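Transcription regulator, Crp family (Thermus thermophilus, PDB 4EV0) activates transcription from a set of promoters in a cAMP-dependent manner, working as a homodimer that binds cAMP and DNA. Local coordinates at residues P32-G37 and A87-V92; A42-A47 and E72-M77; V51-T56 and T64-G69. One frame throughout, in Å; residues are numbered along the deposited sequence.

Interaction 1 (P32-G37 and A87-V92). With CMP (adenosine-3',5'-cyclic-monophosphate), chain G.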
loop_
_atom_site.group_PDB
_atom_site.type_symbol
_atom_site.label_atom_id
_atom_site.label_comp_id
_atom_site.label_asym_id
_atom_site.label_seq_id
_atom_site.Cartn_x
_atom_site.Cartn_y
_atom_site.Cartn_z
ATOM N N PRO B 32 -8.552 -1.697 26.007
ATOM C CA PRO B 32 -7.799 -2.384 24.956
ATOM C C PRO B 32 -8.409 -3.752 24.714
ATOM O O PRO B 32 -8.739 -4.457 25.668
ATOM C CB PRO B 32 -6.400 -2.540 25.564
ATOM C CG PRO B 32 -6.348 -1.563 26.692
ATOM C CD PRO B 32 -7.742 -1.487 27.217
ATOM N N ILE B 33 -8.576 -4.110 23.447
ATOM C CA ILE B 33 -9.106 -5.409 23.090
ATOM C C ILE B 33 -7.923 -6.375 22.979
ATOM O O ILE B 33 -7.901 -7.425 23.642
ATOM C CB ILE B 33 -9.943 -5.315 21.813
ATOM C CG1 ILE B 33 -11.121 -4.363 22.044
ATOM C CG2 ILE B 33 -10.443 -6.671 21.392
ATOM C CD1 ILE B 33 -11.336 -3.356 20.920
ATOM N N PHE B 34 -6.933 -5.996 22.172
ATOM C CA PHE B 34 -5.614 -6.640 22.177
ATOM C C PHE B 34 -4.551 -5.657 21.678
ATOM O O PHE B 34 -4.875 -4.569 21.185
ATOM C CB PHE B 34 -5.593 -7.938 21.357
ATOM C CG PHE B 34 -6.034 -7.767 19.922
ATOM C CD1 PHE B 34 -5.207 -7.152 18.988
ATOM C CD2 PHE B 34 -7.271 -8.235 19.503
ATOM C CE1 PHE B 34 -5.611 -6.992 17.680
ATOM C CE2 PHE B 34 -7.682 -8.075 18.173
ATOM C CZ PHE B 34 -6.853 -7.461 17.272
ATOM N N TYR B 35 -3.289 -6.067 21.793
ATOM C CA TYR B 35 -2.154 -5.253 21.373
ATOM C C TYR B 35 -1.375 -5.873 20.222
ATOM O O TYR B 35 -1.410 -7.083 20.014
ATOM C CB TYR B 35 -1.208 -5.042 22.551
ATOM C CG TYR B 35 -1.736 -4.088 23.593
ATOM C CD1 TYR B 35 -2.396 -2.920 23.221
ATOM C CD2 TYR B 35 -1.573 -4.348 24.946
ATOM C CE1 TYR B 35 -2.879 -2.034 24.172
ATOM C CE2 TYR B 35 -2.054 -3.469 25.910
ATOM C CZ TYR B 35 -2.708 -2.311 25.517
ATOM O OH TYR B 35 -3.188 -1.431 26.467
ATOM N N GLN B 36 -0.681 -5.020 19.474
ATOM C CA GLN B 36 0.248 -5.448 18.436
ATOM C C GLN B 36 1.324 -6.297 19.101
ATOM O O GLN B 36 1.847 -5.920 20.153
ATOM C CB GLN B 36 0.873 -4.216 17.747
ATOM C CG GLN B 36 1.745 -4.505 16.513
ATOM C CD GLN B 36 2.259 -3.219 15.832
ATOM O OE1 GLN B 36 1.768 -2.120 16.109
ATOM N NE2 GLN B 36 3.258 -3.358 14.951
ATOM N N GLY B 37 1.641 -7.444 18.506
ATOM C CA GLY B 37 2.603 -8.364 19.092
ATOM C C GLY B 37 2.014 -9.409 20.034
ATOM O O GLY B 37 2.737 -10.257 20.562
ATOM N N ALA B 87 -1.583 -5.373 14.574
ATOM C CA ALA B 87 -2.004 -4.055 15.052
ATOM C C ALA B 87 -2.668 -4.146 16.431
ATOM O O ALA B 87 -3.122 -5.224 16.847
ATOM C CB ALA B 87 -2.948 -3.410 14.051
ATOM N N SER B 88 -2.709 -3.018 17.140
ATOM C CA SER B 88 -3.451 -2.923 18.397
ATOM C C SER B 88 -4.914 -2.573 18.086
ATOM O O SER B 88 -5.204 -1.894 17.078
ATOM C CB SER B 88 -2.846 -1.847 19.316
ATOM O OG SER B 88 -1.469 -2.067 19.576
ATOM N N ALA B 89 -5.822 -3.031 18.950
ATOM C CA ALA B 89 -7.245 -2.721 18.820
ATOM C C ALA B 89 -7.828 -2.242 20.152
ATOM O O ALA B 89 -7.740 -2.946 21.169
ATOM C CB ALA B 89 -8.002 -3.930 18.331
ATOM N N VAL B 90 -8.431 -1.056 20.142
ATOM C CA VAL B 90 -9.005 -0.473 21.353
ATOM C C VAL B 90 -10.470 -0.069 21.133
ATOM O O VAL B 90 -10.846 0.392 20.051
ATOM C CB VAL B 90 -8.179 0.745 21.829
ATOM C CG1 VAL B 90 -8.246 1.853 20.811
ATOM C CG2 VAL B 90 -8.672 1.242 23.187
ATOM N N ALA B 91 -11.298 -0.271 22.152
ATOM C CA ALA B 91 -12.690 0.135 22.077
ATOM C C ALA B 91 -12.747 1.632 22.324
ATOM O O ALA B 91 -12.192 2.108 23.314
ATOM C CB ALA B 91 -13.510 -0.610 23.122
ATOM N N VAL B 92 -13.382 2.382 21.425
ATOM C CA VAL B 92 -13.562 3.812 21.661
ATOM C C VAL B 92 -14.988 4.137 22.137
ATOM O O VAL B 92 -15.270 5.250 22.576
ATOM C CB VAL B 92 -13.127 4.693 20.450
ATOM C CG1 VAL B 92 -12.032 4.005 19.654
ATOM C CG2 VAL B 92 -14.309 5.047 19.563
HETATM P P CMP G . -4.663 -9.240 13.319
HETATM O O1P CMP G . -5.117 -10.539 13.917
HETATM O O2P CMP G . -3.319 -9.186 12.628
HETATM O "O5'" CMP G . -4.757 -8.061 14.418
HETATM C "C5'" CMP G . -4.886 -6.695 14.024
HETATM C "C4'" CMP G . -5.870 -6.607 12.910
HETATM O "O4'" CMP G . -5.877 -5.313 12.278
HETATM C "C3'" CMP G . -5.581 -7.520 11.760
HETATM O "O3'" CMP G . -5.720 -8.881 12.115
HETATM C "C2'" CMP G . -6.548 -6.991 10.718
HETATM O "O2'" CMP G . -7.880 -7.357 11.030
HETATM C "C1'" CMP G . -6.400 -5.479 10.966
HETATM N N9 CMP G . -5.480 -4.865 10.004
HETATM C C8 CMP G . -4.173 -5.135 9.841
HETATM N N7 CMP G . -3.674 -4.382 8.820
HETATM C C5 CMP G . -4.677 -3.624 8.330
HETATM C C6 CMP G . -4.836 -2.597 7.268
HETATM N N6 CMP G . -3.773 -2.233 6.497
HETATM N N1 CMP G . -6.073 -2.054 7.097
HETATM C C2 CMP G . -7.125 -2.415 7.849
HETATM N N3 CMP G . -7.046 -3.332 8.841
HETATM C C4 CMP G . -5.872 -3.953 9.116
HETATM O O HOH W 1 0.396 -0.812 18.148
#
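I33 and F34 share one acceptor on the other strand, the carbonyl oxygen of A89. I33 N gives the main bond to A89 O at 2.7 Å, and F34 N adds a weak one. The return bond, A89 N to F34 O, is 2.9 Å and almost straight at hydrogen (176°). Two residues facing one is a classic beta bulge, and it shifts the register of antiparallel strands 32-34 and 88-91. Past the end of strand 32-34, S88 makes the link: its OG accepts from Q36 N at 3.1 Å, and a water joins the same hydroxyl to Q36 OE1. Q36 OE1, the side-chain amide oxygen, also accepts from T56 N of strand 51-57, the neighbour of 88-91.

These strands form one margin of a four-stranded sheet in the beta-roll of the cyclic nucleotide-binding domain, and the nonpolar contacts follow its two faces. P32 and V90 lie on one face, V90 CG2 resting against the proline ring's N and CA. On the other, A89 CB sits over one face of the F34 ring, nearer its rim, 4.0 Å from the centroid in a CH-pi contact. With CG held between the backbone N and the carbonyl carbon (chi1 56°), the ring lies by A89 CB. A87 O lies at the ring's edge, in plane, 3.2 Å from F34 CE1. I33 points at the partner strand, its CD1 3.3 Å from A91 N and also against A91 CB.

Cyclic AMP touches the same corner. F34 CE1 comes within 3.5 Å of the ligand's O5', A87 CB packs near C5' and O4', and R85 makes a cation-pi contact with the F34 ring.

Interaction 2 (A42-A47 and E72-M77). With CMP (adenosine-3',5'-cyclic-monophosphate), chain G.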
loop_
_atom_site.group_PDB
_atom_site.type_symbol
_atom_site.label_atom_id
_atom_site.label_comp_id
_atom_site.label_asym_id
_atom_site.label_seq_id
_atom_site.Cartn_x
_atom_site.Cartn_y
_atom_site.Cartn_z
ATOM N N ALA B 42 -8.327 -15.567 17.705
ATOM C CA ALA B 42 -9.698 -15.269 17.295
ATOM C C ALA B 42 -9.821 -13.995 16.461
ATOM O O ALA B 42 -9.026 -13.053 16.610
ATOM C CB ALA B 42 -10.597 -15.170 18.522
ATOM N N LEU B 43 -10.827 -13.969 15.588
ATOM C CA LEU B 43 -11.207 -12.732 14.906
ATOM C C LEU B 43 -12.473 -12.201 15.554
ATOM O O LEU B 43 -13.117 -12.904 16.332
ATOM C CB LEU B 43 -11.421 -12.952 13.404
ATOM C CG LEU B 43 -12.440 -13.993 12.919
ATOM C CD1 LEU B 43 -13.889 -13.482 12.937
ATOM C CD2 LEU B 43 -12.058 -14.487 11.532
ATOM N N TYR B 44 -12.844 -10.972 15.227
ATOM C CA TYR B 44 -14.005 -10.354 15.840
ATOM C C TYR B 44 -14.866 -9.630 14.813
ATOM O O TYR B 44 -14.357 -8.948 13.915
ATOM C CB TYR B 44 -13.589 -9.353 16.937
ATOM C CG TYR B 44 -12.707 -9.909 18.037
ATOM C CD1 TYR B 44 -11.327 -9.912 17.913
ATOM C CD2 TYR B 44 -13.256 -10.418 19.205
ATOM C CE1 TYR B 44 -10.511 -10.412 18.913
ATOM C CE2 TYR B 44 -12.448 -10.929 20.222
ATOM C CZ TYR B 44 -11.074 -10.918 20.068
ATOM O OH TYR B 44 -10.262 -11.416 21.066
ATOM N N LEU B 45 -16.175 -9.793 14.963
ATOM C CA LEU B 45 -17.157 -8.937 14.317
ATOM C C LEU B 45 -17.619 -7.922 15.348
ATOM O O LEU B 45 -17.742 -8.248 16.529
ATOM C CB LEU B 45 -18.355 -9.769 13.869
ATOM C CG LEU B 45 -18.561 -10.060 12.382
ATOM C CD1 LEU B 45 -17.263 -9.912 11.584
ATOM C CD2 LEU B 45 -19.141 -11.447 12.215
ATOM N N VAL B 46 -17.866 -6.689 14.916
ATOM C CA VAL B 46 -18.424 -5.680 15.813
ATOM C C VAL B 46 -19.947 -5.757 15.780
ATOM O O VAL B 46 -20.565 -5.545 14.735
ATOM C CB VAL B 46 -17.970 -4.256 15.442
ATOM C CG1 VAL B 46 -18.777 -3.220 16.225
ATOM C CG2 VAL B 46 -16.474 -4.095 15.682
ATOM N N ALA B 47 -20.546 -6.098 16.917
ATOM C CA ALA B 47 -22.000 -6.124 17.035
ATOM C C ALA B 47 -22.559 -4.726 17.353
ATOM O O ALA B 47 -23.596 -4.319 16.821
ATOM C CB ALA B 47 -22.414 -7.112 18.090
ATOM N N GLU B 72 -18.486 -4.775 10.972
ATOM C CA GLU B 72 -17.131 -4.793 10.443
ATOM C C GLU B 72 -16.242 -5.779 11.192
ATOM O O GLU B 72 -16.484 -6.081 12.361
ATOM C CB GLU B 72 -16.536 -3.380 10.437
ATOM C CG GLU B 72 -17.007 -2.520 9.254
ATOM C CD GLU B 72 -16.526 -1.078 9.341
ATOM O OE1 GLU B 72 -17.014 -0.336 10.230
ATOM O OE2 GLU B 72 -15.660 -0.685 8.518
ATOM N N LEU B 73 -15.208 -6.260 10.511
ATOM C CA LEU B 73 -14.380 -7.355 10.992
ATOM C C LEU B 73 -12.930 -6.946 11.278
ATOM O O LEU B 73 -12.365 -6.121 10.561
ATOM C CB LEU B 73 -14.408 -8.468 9.943
ATOM C CG LEU B 73 -13.586 -9.737 10.129
ATOM C CD1 LEU B 73 -14.352 -10.900 9.528
ATOM C CD2 LEU B 73 -12.244 -9.623 9.458
ATOM N N PHE B 74 -12.328 -7.531 12.316
ATOM C CA PHE B 74 -10.886 -7.378 12.562
ATOM C C PHE B 74 -10.270 -8.570 13.298
ATOM O O PHE B 74 -10.980 -9.347 13.932
ATOM C CB PHE B 74 -10.580 -6.087 13.324
ATOM C CG PHE B 74 -11.187 -6.028 14.706
ATOM C CD1 PHE B 74 -12.528 -5.691 14.880
ATOM C CD2 PHE B 74 -10.416 -6.304 15.832
ATOM C CE1 PHE B 74 -13.091 -5.625 16.156
ATOM C CE2 PHE B 74 -10.969 -6.244 17.107
ATOM C CZ PHE B 74 -12.307 -5.896 17.268
ATOM N N GLY B 75 -8.945 -8.690 13.216
ATOM C CA GLY B 75 -8.205 -9.724 13.917
ATOM C C GLY B 75 -8.148 -11.053 13.180
ATOM O O GLY B 75 -7.908 -12.115 13.779
ATOM N N GLU B 76 -8.360 -11.004 11.869
ATOM C CA GLU B 76 -8.424 -12.224 11.066
ATOM C C GLU B 76 -7.039 -12.777 10.702
ATOM O O GLU B 76 -6.902 -13.941 10.351
ATOM C CB GLU B 76 -9.284 -12.002 9.815
ATOM C CG GLU B 76 -8.632 -11.150 8.721
ATOM C CD GLU B 76 -8.456 -9.666 9.091
ATOM O OE1 GLU B 76 -9.200 -9.136 9.955
ATOM O OE2 GLU B 76 -7.562 -9.018 8.500
ATOM N N MET B 77 -6.007 -11.954 10.808
ATOM C CA MET B 77 -4.677 -12.384 10.394
ATOM C C MET B 77 -4.059 -13.391 11.372
ATOM O O MET B 77 -3.586 -14.445 10.955
ATOM C CB MET B 77 -3.773 -11.176 10.124
ATOM C CG MET B 77 -4.268 -10.331 8.939
ATOM S SD MET B 77 -3.718 -8.586 8.832
ATOM C CE MET B 77 -1.942 -8.732 8.823
HETATM P P CMP G . -4.663 -9.240 13.319
HETATM O O1P CMP G . -5.117 -10.539 13.917
HETATM O O2P CMP G . -3.319 -9.186 12.628
HETATM O "O5'" CMP G . -4.757 -8.061 14.418
HETATM C "C5'" CMP G . -4.886 -6.695 14.024
HETATM C "C4'" CMP G . -5.870 -6.607 12.910
HETATM O "O4'" CMP G . -5.877 -5.313 12.278
HETATM C "C3'" CMP G . -5.581 -7.520 11.760
HETATM O "O3'" CMP G . -5.720 -8.881 12.115
HETATM C "C2'" CMP G . -6.548 -6.991 10.718
HETATM O "O2'" CMP G . -7.880 -7.357 11.030
HETATM C "C1'" CMP G . -6.400 -5.479 10.966
HETATM N N9 CMP G . -5.480 -4.865 10.004
HETATM C C8 CMP G . -4.173 -5.135 9.841
HETATM N N7 CMP G . -3.674 -4.382 8.820
HETATM C C5 CMP G . -4.677 -3.624 8.330
HETATM C C6 CMP G . -4.836 -2.597 7.268
HETATM N N6 CMP G . -3.773 -2.233 6.497
HETATM N N1 CMP G . -6.073 -2.054 7.097
HETATM C C2 CMP G . -7.125 -2.415 7.849
HETATM N N3 CMP G . -7.046 -3.332 8.841
HETATM C C4 CMP G . -5.872 -3.953 9.116
#
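Strand 42-46 and the 72-76 backbone run antiparallel, with Y44 and F74 as a hydrogen-bonded pair and L45 and L73 as the non-hydrogen-bonded pair beside it. Y44 N donates to F74 O at 2.8 Å; F74 N returns the bond to Y44 O, and V46 N reaches E72 O.

On the Y44 side of the sheet the two aromatic rings lie near parallel, planes at 24°, but offset so that little of one ring lies over the other. What lies over the F74 ring is Y44 CB, 4.0 Å from its centroid in a CH-pi contact displaced toward the rim. V46 CG2 meets the same ring at its edge, in plane, 3.7 Å from CE1. On the opposite side, L45 CD1 presses on L73 CB at 3.6 Å.

Past F74 the chain leaves the sheet for the phosphate-binding cassette of the cyclic nucleotide-binding domain, whose short helix begins near E76. G75 makes the turn with positive phi (84°), and its N donates to the ribose O2' of cyclic AMP at 2.8 Å. The same hydroxyl donates to E76 OE1 in a bond modelled at 2.5 Å, too short for its length to be taken literally. The E76 chain bends at chi2 (-69°), which places CD, and the carboxylate meets the ribose hydroxyl through OE1 and R126 of helix 114-135, in a salt bridge, through OE2. M77 N makes a weak bond to O3', and M77 SD lies 3.6 Å from C8 of the adenine. Beneath the cassette, the L43 and E76 side chains cross at about a right angle, L43 CD2 meeting E76 CB, and L119 packs against both residues.

Interaction 3 (V51-T56 and T64-G69). With CMP (adenosine-3',5'-cyclic-monophosphate), chain G.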
loop_
_atom_site.group_PDB
_atom_site.type_symbol
_atom_site.label_atom_id
_atom_site.label_comp_id
_atom_site.label_asym_id
_atom_site.label_seq_id
_atom_site.Cartn_x
_atom_site.Cartn_y
_atom_site.Cartn_z
ATOM N N VAL B 51 -14.535 0.471 17.238
ATOM C CA VAL B 51 -13.194 -0.016 17.519
ATOM C C VAL B 51 -12.149 0.747 16.715
ATOM O O VAL B 51 -12.354 1.012 15.544
ATOM C CB VAL B 51 -13.101 -1.521 17.221
ATOM C CG1 VAL B 51 -11.653 -2.003 17.249
ATOM C CG2 VAL B 51 -13.957 -2.301 18.211
ATOM N N ARG B 52 -11.035 1.117 17.338
ATOM C CA ARG B 52 -9.933 1.691 16.580
ATOM C C ARG B 52 -8.733 0.750 16.505
ATOM O O ARG B 52 -8.289 0.204 17.523
ATOM C CB ARG B 52 -9.491 3.043 17.146
ATOM C CG ARG B 52 -8.333 3.646 16.372
ATOM C CD ARG B 52 -8.026 5.062 16.827
ATOM N NE ARG B 52 -7.390 5.059 18.137
ATOM C CZ ARG B 52 -6.094 5.266 18.341
ATOM N NH1 ARG B 52 -5.285 5.507 17.311
ATOM N NH2 ARG B 52 -5.616 5.238 19.587
ATOM N N LEU B 53 -8.221 0.575 15.290
ATOM C CA LEU B 53 -6.991 -0.164 15.034
ATOM C C LEU B 53 -5.830 0.788 14.752
ATOM O O LEU B 53 -5.996 1.796 14.062
ATOM C CB LEU B 53 -7.167 -1.057 13.811
ATOM C CG LEU B 53 -8.356 -2.010 13.822
ATOM C CD1 LEU B 53 -8.559 -2.612 12.440
ATOM C CD2 LEU B 53 -8.153 -3.103 14.865
ATOM N N PHE B 54 -4.654 0.456 15.277
ATOM C CA PHE B 54 -3.460 1.271 15.064
ATOM C C PHE B 54 -2.187 0.460 15.261
ATOM O O PHE B 54 -2.167 -0.525 15.993
ATOM C CB PHE B 54 -3.440 2.503 15.983
ATOM C CG PHE B 54 -3.401 2.171 17.470
ATOM C CD1 PHE B 54 -4.577 1.967 18.185
ATOM C CD2 PHE B 54 -2.191 2.096 18.153
ATOM C CE1 PHE B 54 -4.547 1.678 19.569
ATOM C CE2 PHE B 54 -2.152 1.810 19.521
ATOM C CZ PHE B 54 -3.335 1.596 20.231
ATOM N N ARG B 55 -1.127 0.894 14.598
ATOM C CA ARG B 55 0.188 0.303 14.748
ATOM C C ARG B 55 1.061 1.302 15.478
ATOM O O ARG B 55 0.812 2.511 15.430
ATOM C CB ARG B 55 0.803 -0.015 13.371
ATOM C CG ARG B 55 0.357 -1.376 12.779
ATOM C CD ARG B 55 0.891 -1.634 11.359
ATOM N NE ARG B 55 2.334 -1.846 11.297
ATOM C CZ ARG B 55 2.931 -3.035 11.364
ATOM N NH1 ARG B 55 2.211 -4.145 11.519
ATOM N NH2 ARG B 55 4.257 -3.121 11.280
ATOM N N THR B 56 2.094 0.810 16.145
ATOM C CA THR B 56 2.987 1.691 16.884
ATOM C C THR B 56 4.392 1.601 16.298
ATOM O O THR B 56 4.886 0.511 16.009
ATOM C CB THR B 56 2.969 1.372 18.411
ATOM O OG1 THR B 56 1.626 1.461 18.889
ATOM C CG2 THR B 56 3.823 2.359 19.194
ATOM N N THR B 64 -3.031 5.362 13.093
ATOM C CA THR B 64 -4.356 4.758 13.027
ATOM C C THR B 64 -4.613 4.130 11.675
ATOM O O THR B 64 -4.360 4.758 10.643
ATOM C CB THR B 64 -5.465 5.790 13.267
ATOM O OG1 THR B 64 -5.356 6.317 14.602
ATOM C CG2 THR B 64 -6.844 5.136 13.064
ATOM N N LEU B 65 -5.106 2.896 11.670
ATOM C CA LEU B 65 -5.385 2.203 10.414
ATOM C C LEU B 65 -6.876 2.132 10.089
ATOM O O LEU B 65 -7.245 2.083 8.918
ATOM C CB LEU B 65 -4.849 0.780 10.427
ATOM C CG LEU B 65 -3.507 0.334 11.005
ATOM C CD1 LEU B 65 -3.398 -1.206 10.804
ATOM C CD2 LEU B 65 -2.333 1.070 10.375
ATOM N N ALA B 66 -7.732 2.104 11.111
ATOM C CA ALA B 66 -9.168 1.974 10.871
ATOM C C ALA B 66 -10.022 2.318 12.073
ATOM O O ALA B 66 -9.632 2.083 13.208
ATOM C CB ALA B 66 -9.510 0.544 10.395
ATOM N N LEU B 67 -11.196 2.872 11.794
ATOM C CA LEU B 67 -12.277 2.965 12.761
ATOM C C LEU B 67 -13.383 2.028 12.306
ATOM O O LEU B 67 -13.903 2.151 11.198
ATOM C CB LEU B 67 -12.804 4.393 12.843
ATOM C CG LEU B 67 -11.858 5.371 13.540
ATOM C CD1 LEU B 67 -12.240 6.823 13.248
ATOM C CD2 LEU B 67 -11.860 5.090 15.031
ATOM N N LEU B 68 -13.736 1.076 13.154
ATOM C CA LEU B 68 -14.695 0.057 12.759
ATOM C C LEU B 68 -15.968 0.183 13.560
ATOM O O LEU B 68 -15.935 0.325 14.789
ATOM C CB LEU B 68 -14.108 -1.343 12.936
ATOM C CG LEU B 68 -12.778 -1.579 12.221
ATOM C CD1 LEU B 68 -12.308 -2.998 12.447
ATOM C CD2 LEU B 68 -12.885 -1.269 10.721
ATOM N N GLY B 69 -17.092 0.135 12.856
ATOM C CA GLY B 69 -18.389 0.124 13.504
ATOM C C GLY B 69 -19.054 -1.211 13.263
ATOM O O GLY B 69 -18.426 -2.109 12.698
HETATM P P CMP G . -4.663 -9.240 13.319
HETATM O O1P CMP G . -5.117 -10.539 13.917
HETATM O O2P CMP G . -3.319 -9.186 12.628
HETATM O "O5'" CMP G . -4.757 -8.061 14.418
HETATM C "C5'" CMP G . -4.886 -6.695 14.024
HETATM C "C4'" CMP G . -5.870 -6.607 12.910
HETATM O "O4'" CMP G . -5.877 -5.313 12.278
HETATM C "C3'" CMP G . -5.581 -7.520 11.760
HETATM O "O3'" CMP G . -5.720 -8.881 12.115
HETATM C "C2'" CMP G . -6.548 -6.991 10.718
HETATM O "O2'" CMP G . -7.880 -7.357 11.030
HETATM C "C1'" CMP G . -6.400 -5.479 10.966
HETATM N N9 CMP G . -5.480 -4.865 10.004
HETATM C C8 CMP G . -4.173 -5.135 9.841
HETATM N N7 CMP G . -3.674 -4.382 8.820
HETATM C C5 CMP G . -4.677 -3.624 8.330
HETATM C C6 CMP G . -4.836 -2.597 7.268
HETATM N N6 CMP G . -3.773 -2.233 6.497
HETATM N N1 CMP G . -6.073 -2.054 7.097
HETATM C C2 CMP G . -7.125 -2.415 7.849
HETATM N N3 CMP G . -7.046 -3.332 8.841
HETATM C C4 CMP G . -5.872 -3.953 9.116
#
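L53 and L65 put methyl groups against cyclic AMP from neighbouring strands of a beta hairpin, 51-57 and 61-68, in the beta-roll of the cyclic nucleotide-binding domain. L65 CD1 reaches the adenine, 3.7 Å from C5 and close to N7, whereas L53 CD1 approaches the ribose O4' at 3.8 Å. The L53 methyl also meets L68 CD1 and A66 CB, which makes one apolar patch of the hairpin face carrying L53, A66 and L68. F74, from strand 73-74, packs against L53, L68 and V51.

The backbone ladder of the hairpin carries these side chains. V51 N donates to L68 O and L68 N to V51 O, both at 2.8 Å. L53 N donates to A66 O. L53 O then takes two donors: L65 N at 2.8 Å, and a weak bond from A66 N. L65 and A66 thus both face L53, a classic beta bulge, and the register slips by one before F54 pairs with T64.

R55 points its chain past L65, CG near CD1, to a salt bridge with D135 of the second subunit, linking the hairpin to the dimer partner.

The other face carries R52, F54, T64 and L67. L67 CD2 rests on R52 CB. R52 runs out with CG anti to the backbone N (chi1 179°), CG and CD passing T64 CG2, before the bend at chi3. NH2 pairs with E62 in a salt bridge, one face of the guanidinium lies against F54 CD1, and NH1 donates in the guanidinium plane to T64 OG1 at 2.8 Å.

All three contacts belong to the cyclic nucleotide-binding domain, and all touch the same cyclic AMP. Interactions 1 and 3, with centres about 8 Å apart, share one antiparallel sheet: strands 88-91 and 51-57 are neighbours, while 32-34 and 61-68 form its outer strands. Interaction 2, centred about 12 Å from each, belongs to the facing sheet, and F74 meets both A89 and L68 across the interior. Along the chain the pairs enclose one another, interaction 3 within 2 and 2 within 1, as in the double-stranded beta-helix (jelly roll) of cupin-like domains. The nucleotide contacts residues of both sheets and of the 75-77 turn and helix start, with D131 of the second subunit adding a hydrogen bond across the dimer interface.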